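Long-range contacts in hypothetical zinc-type alcohol dehydrogenase-like protein in PRE5-FET4 intergenic region (PDB 1PIW), which reduces a broad range of aromatic and aliphatic aldehydes to alcohols with NADPH, working as a zinc-containing homodimeric alcohol dehydrogenase: residues Glu5-Ile10 and Ala136-Val141; Val248-Ser253 and Val273-Pro278; Ile257-Met262 and Glu282-Lys287. All coordinates share one frame; numbering follows the deposited sequence.

Contact 1 of 3, residues Glu5-Ile10 and Ala136-Val141; sequences EKFEGI and ANYVRV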
loop_
_atom_site.group_PDB
_atom_site.type_symbol
_atom_site.label_atom_id
_atom_site.label_comp_id
_atom_site.label_asym_id
_atom_site.label_seq_id
_atom_site.Cartn_x
_atom_site.Cartn_y
_atom_site.Cartn_z
ATOM N N GLU A 5 -33.987 29.066 16.565
ATOM C CA GLU A 5 -34.403 29.107 15.168
ATOM C C GLU A 5 -33.395 29.547 14.114
ATOM O O GLU A 5 -33.546 29.207 12.937
ATOM C CB GLU A 5 -35.679 29.951 15.041
ATOM C CG GLU A 5 -36.906 29.321 15.710
ATOM C CD GLU A 5 -37.462 30.163 16.843
ATOM O OE1 GLU A 5 -36.690 30.518 17.760
ATOM O OE2 GLU A 5 -38.672 30.471 16.820
ATOM N N LYS A 6 -32.378 30.303 14.520
ATOM C CA LYS A 6 -31.369 30.776 13.576
ATOM C C LYS A 6 -29.966 30.670 14.143
ATOM O O LYS A 6 -29.748 30.904 15.329
ATOM C CB LYS A 6 -31.624 32.236 13.197
ATOM C CG LYS A 6 -32.048 32.471 11.757
ATOM C CD LYS A 6 -33.496 32.080 11.531
ATOM C CE LYS A 6 -34.046 32.612 10.208
ATOM N NZ LYS A 6 -33.504 31.919 9.004
ATOM N N PHE A 7 -29.017 30.310 13.286
ATOM C CA PHE A 7 -27.610 30.210 13.678
ATOM C C PHE A 7 -26.897 31.347 12.963
ATOM O O PHE A 7 -27.293 31.732 11.861
ATOM C CB PHE A 7 -26.993 28.882 13.215
ATOM C CG PHE A 7 -27.243 27.720 14.137
ATOM C CD1 PHE A 7 -26.833 26.447 13.775
ATOM C CD2 PHE A 7 -27.875 27.892 15.357
ATOM C CE1 PHE A 7 -27.045 25.363 14.607
ATOM C CE2 PHE A 7 -28.092 26.810 16.198
ATOM C CZ PHE A 7 -27.675 25.543 15.820
ATOM N N GLU A 8 -25.858 31.895 13.577
ATOM C CA GLU A 8 -25.126 32.968 12.930
ATOM C C GLU A 8 -23.694 32.524 12.704
ATOM O O GLU A 8 -23.181 31.690 13.444
ATOM C CB GLU A 8 -25.155 34.232 13.778
ATOM C CG GLU A 8 -24.625 35.435 13.035
ATOM C CD GLU A 8 -24.788 36.722 13.805
ATOM O OE1 GLU A 8 -24.327 36.796 14.965
ATOM O OE2 GLU A 8 -25.374 37.664 13.239
ATOM N N GLY A 9 -23.051 33.062 11.673
ATOM C CA GLY A 9 -21.679 32.677 11.405
ATOM C C GLY A 9 -20.973 33.451 10.309
ATOM O O GLY A 9 -21.601 34.147 9.521
ATOM N N ILE A 10 -19.652 33.330 10.269
ATOM C CA ILE A 10 -18.852 33.999 9.260
ATOM C C ILE A 10 -18.869 33.083 8.044
ATOM O O ILE A 10 -18.114 32.116 7.979
ATOM C CB ILE A 10 -17.423 34.171 9.753
ATOM C CG1 ILE A 10 -17.443 34.625 11.211
ATOM C CG2 ILE A 10 -16.697 35.180 8.890
ATOM C CD1 ILE A 10 -18.265 35.859 11.447
ATOM N N ALA A 136 -18.954 29.575 13.458
ATOM C CA ALA A 136 -20.245 30.115 13.831
ATOM C C ALA A 136 -20.443 30.007 15.328
ATOM O O ALA A 136 -19.559 29.547 16.033
ATOM C CB ALA A 136 -21.332 29.383 13.100
ATOM N N ASN A 137 -21.609 30.428 15.805
ATOM C CA ASN A 137 -21.924 30.403 17.225
ATOM C C ASN A 137 -22.456 29.059 17.727
ATOM O O ASN A 137 -22.341 28.744 18.918
ATOM C CB ASN A 137 -22.928 31.513 17.547
ATOM C CG ASN A 137 -24.206 31.414 16.720
ATOM O OD1 ASN A 137 -25.137 32.199 16.900
ATOM N ND2 ASN A 137 -24.253 30.448 15.809
ATOM N N TYR A 138 -23.037 28.273 16.823
ATOM C CA TYR A 138 -23.576 26.961 17.174
ATOM C C TYR A 138 -23.415 25.950 16.049
ATOM O O TYR A 138 -23.402 26.299 14.869
ATOM C CB TYR A 138 -25.072 27.039 17.503
ATOM C CG TYR A 138 -25.429 27.904 18.674
ATOM C CD1 TYR A 138 -25.886 29.197 18.485
ATOM C CD2 TYR A 138 -25.295 27.436 19.977
ATOM C CE1 TYR A 138 -26.201 30.014 19.562
ATOM C CE2 TYR A 138 -25.608 28.246 21.069
ATOM C CZ TYR A 138 -26.058 29.537 20.852
ATOM O OH TYR A 138 -26.342 30.366 21.917
ATOM N N VAL A 139 -23.307 24.685 16.426
ATOM C CA VAL A 139 -23.201 23.617 15.452
ATOM C C VAL A 139 -24.146 22.532 15.945
ATOM O O VAL A 139 -24.246 22.291 17.144
ATOM C CB VAL A 139 -21.759 23.077 15.341
ATOM C CG1 VAL A 139 -21.395 22.283 16.577
ATOM C CG2 VAL A 139 -21.624 22.228 14.102
ATOM N N ARG A 140 -24.863 21.914 15.016
ATOM C CA ARG A 140 -25.819 20.862 15.331
ATOM C C ARG A 140 -25.249 19.565 14.807
ATOM O O ARG A 140 -25.152 19.376 13.593
ATOM C CB ARG A 140 -27.151 21.167 14.657
ATOM C CG ARG A 140 -28.211 20.106 14.832
ATOM C CD ARG A 140 -29.592 20.730 14.724
ATOM N NE ARG A 140 -29.774 21.734 15.761
ATOM C CZ ARG A 140 -30.704 22.676 15.724
ATOM N NH1 ARG A 140 -31.532 22.741 14.692
ATOM N NH2 ARG A 140 -30.810 23.540 16.719
ATOM N N VAL A 141 -24.885 18.672 15.725
ATOM C CA VAL A 141 -24.259 17.408 15.359
ATOM C C VAL A 141 -24.763 16.178 16.099
ATOM O O VAL A 141 -24.948 16.209 17.312
ATOM C CB VAL A 141 -22.744 17.492 15.598
ATOM C CG1 VAL A 141 -22.050 16.279 15.022
ATOM C CG2 VAL A 141 -22.207 18.762 15.002
#

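Contact 2 of 3, residues Val248-Ser253 and Val273-Pro278; sequences VVCASS and VSISIP. With NAP (NADP nicotinamide-adenine-dinucleotide phosphate), chain E.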
loop_
_atom_site.group_PDB
_atom_site.type_symbol
_atom_site.label_atom_id
_atom_site.label_comp_id
_atom_site.label_asym_id
_atom_site.label_seq_id
_atom_site.Cartn_x
_atom_site.Cartn_y
_atom_site.Cartn_z
ATOM N N VAL A 248 3.957 9.543 6.159
ATOM C CA VAL A 248 2.635 10.127 5.985
ATOM C C VAL A 248 2.794 11.421 5.206
ATOM O O VAL A 248 3.547 12.301 5.613
ATOM C CB VAL A 248 1.965 10.435 7.348
ATOM C CG1 VAL A 248 0.632 11.091 7.143
ATOM C CG2 VAL A 248 1.773 9.167 8.127
ATOM N N VAL A 249 2.100 11.532 4.078
ATOM C CA VAL A 249 2.176 12.736 3.262
ATOM C C VAL A 249 1.030 13.654 3.654
ATOM O O VAL A 249 -0.135 13.292 3.514
ATOM C CB VAL A 249 2.082 12.406 1.765
ATOM C CG1 VAL A 249 2.275 13.673 0.938
ATOM C CG2 VAL A 249 3.133 11.371 1.405
ATOM N N CYS A 250 1.384 14.845 4.133
ATOM C CA CYS A 250 0.423 15.827 4.601
ATOM C C CYS A 250 0.427 17.130 3.833
ATOM O O CYS A 250 -0.117 18.127 4.308
ATOM C CB CYS A 250 0.695 16.128 6.066
ATOM S SG CYS A 250 0.872 14.646 7.081
ATOM N N ALA A 251 1.030 17.127 2.654
ATOM C CA ALA A 251 1.096 18.332 1.837
ATOM C C ALA A 251 -0.286 18.820 1.354
ATOM O O ALA A 251 -1.208 18.020 1.196
ATOM C CB ALA A 251 2.006 18.079 0.647
ATOM N N SER A 252 -0.416 20.134 1.135
ATOM C CA SER A 252 -1.659 20.753 0.640
ATOM C C SER A 252 -1.841 20.448 -0.843
ATOM O O SER A 252 -2.949 20.553 -1.383
ATOM C CB SER A 252 -1.623 22.278 0.799
ATOM O OG SER A 252 -1.718 22.671 2.151
ATOM N N SER A 253 -0.734 20.104 -1.496
ATOM C CA SER A 253 -0.722 19.767 -2.910
ATOM C C SER A 253 0.260 18.611 -3.077
ATOM O O SER A 253 0.996 18.284 -2.139
ATOM C CB SER A 253 -0.287 20.975 -3.742
ATOM O OG SER A 253 -0.356 20.698 -5.129
ATOM N N VAL A 273 1.523 6.439 3.271
ATOM C CA VAL A 273 0.123 6.800 3.377
ATOM C C VAL A 273 -0.003 8.300 3.223
ATOM O O VAL A 273 0.505 9.066 4.034
ATOM C CB VAL A 273 -0.474 6.404 4.728
ATOM C CG1 VAL A 273 -1.918 6.860 4.800
ATOM C CG2 VAL A 273 -0.397 4.916 4.899
ATOM N N SER A 274 -0.670 8.707 2.155
ATOM C CA SER A 274 -0.888 10.106 1.860
ATOM C C SER A 274 -2.174 10.506 2.542
ATOM O O SER A 274 -3.158 9.765 2.549
ATOM C CB SER A 274 -1.006 10.308 0.363
ATOM O OG SER A 274 -1.775 11.449 0.089
ATOM N N ILE A 275 -2.158 11.696 3.113
ATOM C CA ILE A 275 -3.297 12.211 3.844
ATOM C C ILE A 275 -4.012 13.352 3.125
ATOM O O ILE A 275 -5.136 13.720 3.483
ATOM C CB ILE A 275 -2.812 12.664 5.241
ATOM C CG1 ILE A 275 -3.326 11.671 6.285
ATOM C CG2 ILE A 275 -3.134 14.142 5.496
ATOM C CD1 ILE A 275 -4.757 11.220 6.076
ATOM N N SER A 276 -3.374 13.873 2.082
ATOM C CA SER A 276 -3.911 15.005 1.344
ATOM C C SER A 276 -4.992 14.793 0.298
ATOM O O SER A 276 -5.170 13.714 -0.268
ATOM C CB SER A 276 -2.761 15.797 0.710
ATOM O OG SER A 276 -2.018 15.010 -0.201
ATOM N N ILE A 277 -5.693 15.893 0.054
ATOM C CA ILE A 277 -6.777 15.985 -0.904
ATOM C C ILE A 277 -6.588 17.341 -1.605
ATOM O O ILE A 277 -7.186 18.354 -1.226
ATOM C CB ILE A 277 -8.121 15.940 -0.167
ATOM C CG1 ILE A 277 -8.144 14.713 0.750
ATOM C CG2 ILE A 277 -9.276 15.947 -1.161
ATOM C CD1 ILE A 277 -9.287 14.705 1.739
ATOM N N PRO A 278 -5.733 17.371 -2.638
ATOM C CA PRO A 278 -5.419 18.571 -3.418
ATOM C C PRO A 278 -6.554 19.077 -4.297
ATOM O O PRO A 278 -7.628 18.467 -4.362
ATOM C CB PRO A 278 -4.217 18.129 -4.242
ATOM C CG PRO A 278 -4.540 16.695 -4.524
ATOM C CD PRO A 278 -5.020 16.197 -3.174
HETATM P PA NAP E . -1.500 23.527 5.825
HETATM O O1A NAP E . -2.379 23.838 4.755
HETATM O O2A NAP E . -1.293 24.341 7.103
HETATM O O5B NAP E . -0.045 23.293 5.206
HETATM C C5B NAP E . 0.112 22.322 4.135
HETATM C C4B NAP E . 1.635 22.104 4.161
HETATM O O4B NAP E . 1.981 21.091 3.107
HETATM C C3B NAP E . 2.517 23.324 3.770
HETATM O O3B NAP E . 2.867 24.022 4.975
HETATM C C2B NAP E . 3.684 22.684 3.044
HETATM O O2B NAP E . 4.694 22.163 3.900
HETATM C C1B NAP E . 3.020 21.537 2.232
HETATM N N9A NAP E . 2.622 22.033 0.884
HETATM C C8A NAP E . 1.782 23.047 0.457
HETATM N N7A NAP E . 1.702 23.177 -0.863
HETATM C C5A NAP E . 2.547 22.183 -1.338
HETATM C C6A NAP E . 2.880 21.828 -2.667
HETATM N N6A NAP E . 2.431 22.401 -3.793
HETATM N N1A NAP E . 3.773 20.766 -2.849
HETATM C C2A NAP E . 4.311 20.087 -1.746
HETATM N N3A NAP E . 4.007 20.411 -0.424
HETATM C C4A NAP E . 3.116 21.470 -0.266
HETATM O O3 NAP E . -1.783 22.081 6.370
HETATM P PN NAP E . -3.063 21.194 6.484
HETATM O O1N NAP E . -4.221 21.987 6.908
HETATM O O2N NAP E . -2.661 20.082 7.356
HETATM O O5D NAP E . -3.278 20.728 5.006
HETATM C C5D NAP E . -4.578 20.244 4.660
HETATM C C4D NAP E . -4.416 19.157 3.659
HETATM O O4D NAP E . -4.800 17.923 4.313
HETATM C C3D NAP E . -5.377 19.331 2.457
HETATM O O3D NAP E . -4.764 18.964 1.207
HETATM C C2D NAP E . -6.555 18.464 2.838
HETATM O O2D NAP E . -7.282 18.004 1.728
HETATM C C1D NAP E . -5.937 17.342 3.592
HETATM P P2B NAP E . 6.263 22.261 3.586
HETATM O O1X NAP E . 6.569 21.098 2.663
HETATM O O2X NAP E . 6.354 23.583 2.922
HETATM O O3X NAP E . 6.940 22.114 4.911
#

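Contact 3 of 3, residues Ile257-Met262 and Glu282-Lys287; sequences IDFNIM and EMLSLK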
loop_
_atom_site.group_PDB
_atom_site.type_symbol
_atom_site.label_atom_id
_atom_site.label_comp_id
_atom_site.label_asym_id
_atom_site.label_seq_id
_atom_site.Cartn_x
_atom_site.Cartn_y
_atom_site.Cartn_z
ATOM N N ILE A 257 6.092 16.778 -4.954
ATOM C CA ILE A 257 6.269 15.522 -4.219
ATOM C C ILE A 257 6.643 14.428 -5.214
ATOM O O ILE A 257 5.845 14.086 -6.091
ATOM C CB ILE A 257 4.974 15.066 -3.502
ATOM C CG1 ILE A 257 4.417 16.180 -2.604
ATOM C CG2 ILE A 257 5.273 13.812 -2.687
ATOM C CD1 ILE A 257 5.166 16.379 -1.306
ATOM N N ASP A 258 7.841 13.866 -5.076
ATOM C CA ASP A 258 8.282 12.837 -6.005
ATOM C C ASP A 258 7.990 11.412 -5.553
ATOM O O ASP A 258 8.770 10.799 -4.821
ATOM C CB ASP A 258 9.776 12.981 -6.286
ATOM C CG ASP A 258 10.185 12.302 -7.572
ATOM O OD1 ASP A 258 9.977 11.077 -7.686
ATOM O OD2 ASP A 258 10.709 12.994 -8.470
ATOM N N PHE A 259 6.864 10.880 -6.008
ATOM C CA PHE A 259 6.491 9.523 -5.656
ATOM C C PHE A 259 7.233 8.472 -6.503
ATOM O O PHE A 259 6.757 7.346 -6.677
ATOM C CB PHE A 259 4.981 9.360 -5.804
ATOM C CG PHE A 259 4.190 10.152 -4.807
ATOM C CD1 PHE A 259 4.101 9.737 -3.489
ATOM C CD2 PHE A 259 3.538 11.322 -5.189
ATOM C CE1 PHE A 259 3.373 10.471 -2.565
ATOM C CE2 PHE A 259 2.807 12.066 -4.271
ATOM C CZ PHE A 259 2.724 11.639 -2.956
ATOM N N ASN A 260 8.398 8.854 -7.022
ATOM C CA ASN A 260 9.223 7.969 -7.838
ATOM C C ASN A 260 10.527 7.770 -7.101
ATOM O O ASN A 260 11.382 6.981 -7.514
ATOM C CB ASN A 260 9.536 8.606 -9.188
ATOM C CG ASN A 260 8.300 9.067 -9.911
ATOM O OD1 ASN A 260 7.436 8.261 -10.264
ATOM N ND2 ASN A 260 8.200 10.376 -10.139
ATOM N N ILE A 261 10.679 8.517 -6.013
ATOM C CA ILE A 261 11.880 8.451 -5.198
ATOM C C ILE A 261 11.526 7.931 -3.818
ATOM O O ILE A 261 12.108 6.963 -3.336
ATOM C CB ILE A 261 12.521 9.848 -5.037
ATOM C CG1 ILE A 261 12.616 10.530 -6.396
ATOM C CG2 ILE A 261 13.917 9.729 -4.423
ATOM C CD1 ILE A 261 13.117 11.949 -6.324
ATOM N N MET A 262 10.542 8.572 -3.201
ATOM C CA MET A 262 10.124 8.225 -1.855
ATOM C C MET A 262 10.249 6.749 -1.485
ATOM O O MET A 262 10.768 6.405 -0.416
ATOM C CB MET A 262 8.695 8.692 -1.620
ATOM C CG MET A 262 8.401 8.940 -0.176
ATOM S SD MET A 262 6.694 9.363 0.055
ATOM C CE MET A 262 6.622 11.076 -0.507
ATOM N N GLU A 282 -5.714 17.406 -9.906
ATOM C CA GLU A 282 -4.422 16.818 -9.574
ATOM C C GLU A 282 -4.576 15.317 -9.375
ATOM O O GLU A 282 -5.623 14.832 -8.934
ATOM C CB GLU A 282 -3.846 17.419 -8.287
ATOM C CG GLU A 282 -3.340 18.849 -8.377
ATOM C CD GLU A 282 -2.477 19.228 -7.184
ATOM O OE1 GLU A 282 -2.130 20.417 -7.059
ATOM O OE2 GLU A 282 -2.138 18.334 -6.377
ATOM N N MET A 283 -3.519 14.588 -9.694
ATOM C CA MET A 283 -3.527 13.143 -9.538
ATOM C C MET A 283 -2.339 12.695 -8.673
ATOM O O MET A 283 -1.419 13.470 -8.391
ATOM C CB MET A 283 -3.449 12.472 -10.916
ATOM C CG MET A 283 -4.546 12.883 -11.890
ATOM S SD MET A 283 -6.180 12.369 -11.365
ATOM C CE MET A 283 -5.977 10.588 -11.390
ATOM N N LEU A 284 -2.378 11.448 -8.225
ATOM C CA LEU A 284 -1.278 10.907 -7.448
ATOM C C LEU A 284 -0.504 10.088 -8.492
ATOM O O LEU A 284 -0.914 8.981 -8.858
ATOM C CB LEU A 284 -1.814 10.024 -6.312
ATOM C CG LEU A 284 -0.778 9.420 -5.360
ATOM C CD1 LEU A 284 0.219 10.482 -4.958
ATOM C CD2 LEU A 284 -1.470 8.835 -4.143
ATOM N N SER A 285 0.598 10.646 -8.992
ATOM C CA SER A 285 1.382 9.974 -10.027
ATOM C C SER A 285 2.744 9.404 -9.623
ATOM O O SER A 285 3.498 10.006 -8.846
ATOM C CB SER A 285 1.562 10.915 -11.217
ATOM O OG SER A 285 0.311 11.239 -11.795
ATOM N N LEU A 286 3.050 8.234 -10.183
ATOM C CA LEU A 286 4.305 7.542 -9.920
ATOM C C LEU A 286 4.480 6.325 -10.824
ATOM O O LEU A 286 3.500 5.710 -11.255
ATOM C CB LEU A 286 4.373 7.110 -8.450
ATOM C CG LEU A 286 3.210 6.306 -7.850
ATOM C CD1 LEU A 286 3.128 4.910 -8.462
ATOM C CD2 LEU A 286 3.415 6.205 -6.347
ATOM N N LYS A 287 5.739 5.998 -11.110
ATOM C CA LYS A 287 6.087 4.844 -11.932
ATOM C C LYS A 287 6.086 3.671 -10.960
ATOM O O LYS A 287 7.008 3.521 -10.159
ATOM C CB LYS A 287 7.480 5.030 -12.542
ATOM C CG LYS A 287 7.638 6.327 -13.349
ATOM C CD LYS A 287 9.027 6.469 -13.980
ATOM C CE LYS A 287 10.133 6.555 -12.930
ATOM N NZ LYS A 287 11.490 6.683 -13.546
#

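Contact 1 of 3, residues Glu5-Ile10 and Ala136-Val141
Phe7 and Tyr138 meet where two strands cross steeply, and their packing illustrates how a ring can be seated on the root of another aromatic side chain instead of being stacked on its ring. CB of Tyr138 stands over one face of the Phe7 ring, 3.5 Å from its centroid and only 20° off the normal, a CH-pi contact. The two ring planes are nearly parallel but slid apart, so they scarcely overlap. A chi1 of -84° sets CG of Phe7 anti to the carbonyl carbon, beside the backbone N, and the ring extends from there to Tyr138. At the far end of that ring, CZ of Phe7 lies over a face of the Arg140 guanidinium, 3.8 Å from NH2 of Arg140, the two planes being steeply inclined. The same NH2 is tied by a salt bridge to Asp37. An alanine at Phe7 would probably open a gap beside CB of Tyr138 and leave the guanidinium of Arg140 without the ring atom that lies over its face. Beyond the ring, Asn137 meets the backbone of Glu8 with one good bond and one weak one. Its N donates to O of Glu8 at 3.1 Å, and its OD1 takes the weak bond from N of Glu8 at 3.4 Å. CG of Asn137 lies in the crowded position between backbone N and carbonyl carbon (chi1 57°), from which OD1 reaches N of Glu8. Gly9 and Ala136 form a single bridge. Such a crossing belongs to the GroES-like catalytic domain of medium-chain alcohol dehydrogenases, where strand 7-12 lies against strand 138-142.

Contact 2 of 3, residues Val248-Ser253 and Val273-Pro278
Val249 joins neighbouring parallel strands by hydrogen bonding to residues on either side of Ser274: its N donates to O of Val273 at 2.9 Å, and its O accepts from N of Ile275 at 2.6 Å. CB of Ile275 points toward 248-253, while the end of the side chain leads away from it. That CB sits 3.2 Å from O of Val249. Beyond it the chain forks: CG2 reaches CA of Cys250 at 4.0 Å, with SG of Cys250 a little farther off, while CG1 lies 4.1 Å from CG1 of Val248, the two side chains side by side and pointing the same way. The Ile275 side chain also touches Thr167 of helix 161-174 and Ile191 of helix 190-202. These are the carboxyl ends of two neighbouring strands in the parallel sheet of a Rossmann fold, where the chains leave the sheet and the dinucleotide lies across their ends. The loops that follow hold NADP by backbone atoms. N of Ser252 donates to O4B of the adenine-side ribose at 3.2 Å. On the other ribose, O2D of NADP donates to O of Ile277 at 3.0 Å. At the adenine, CB of Ser253 faces the amino group N6A.

Contact 3 of 3, residues Ile257-Met262 and Glu282-Lys287
An Asx turn at Asp258 presents Phe259 and Asn260 to strand 284-286, a strand that also builds the dimer interface. OD1 of Asp258 accepts from N of Asn260 at 2.8 Å, met on its anti side and 16° out of the carboxylate plane, and takes a weaker bond from ND2 of Asn260. Held from that end, the amide of Asn260 offers its other atom to the strand: N of Lys287 donates to OD1 of Asn260 at 3.0 Å, nearly along the C=O axis (170°). The same oxygen has CG of Lys287 beside it at 3.6 Å. A short bridge thus runs from a carboxylate through an amide to a strand's backbone. The side chain of Asn260 also packs on Met283 of the second subunit. The strand it holds is itself shared, since Leu284, Ser285 and Leu286 pair in an antiparallel ladder with the second subunit and the sheet runs on through the dimer, joining cofactor-binding domains as is usual in this family. There OG of Ser285 is hydrogen-bonded to OG of Ser285 of the second subunit. Phe259 supplies the apolar half of the contact. CD1 of Leu284 lies over one face of its ring, offset toward the rim, although how closely it sits is doubtful in this model; CG2 of Ile257 covers the opposite face. The two side chains, Phe259 and Leu284, cross at about a right angle. CB of Phe259 then meets CB of Leu286 at 3.5 Å, and it lies 3.4 Å from O of Ser285. Leu254 and Val249 also touch Phe259.

Contact 1 comes first along the chain and lies alone, in the GroES-like part of the subunit, its centre about 30 Å from that of contact 2 and about 41 Å from that of contact 3, across the middle of the chain. Contacts 2 and 3 share the nucleotide-binding region, with centres about 12 Å apart and their segments alternating in sequence: 248-253, 257-262, 273-278, 282-287. They also touch, through packing of Val249 against Phe259 and Met262 and a probable hydrogen bond between Ser253 and Glu282. The strand ends that carry NADP lie close to the dimer interface, which both contacts touch, whereas the catalytic-domain crossing stands apart from both.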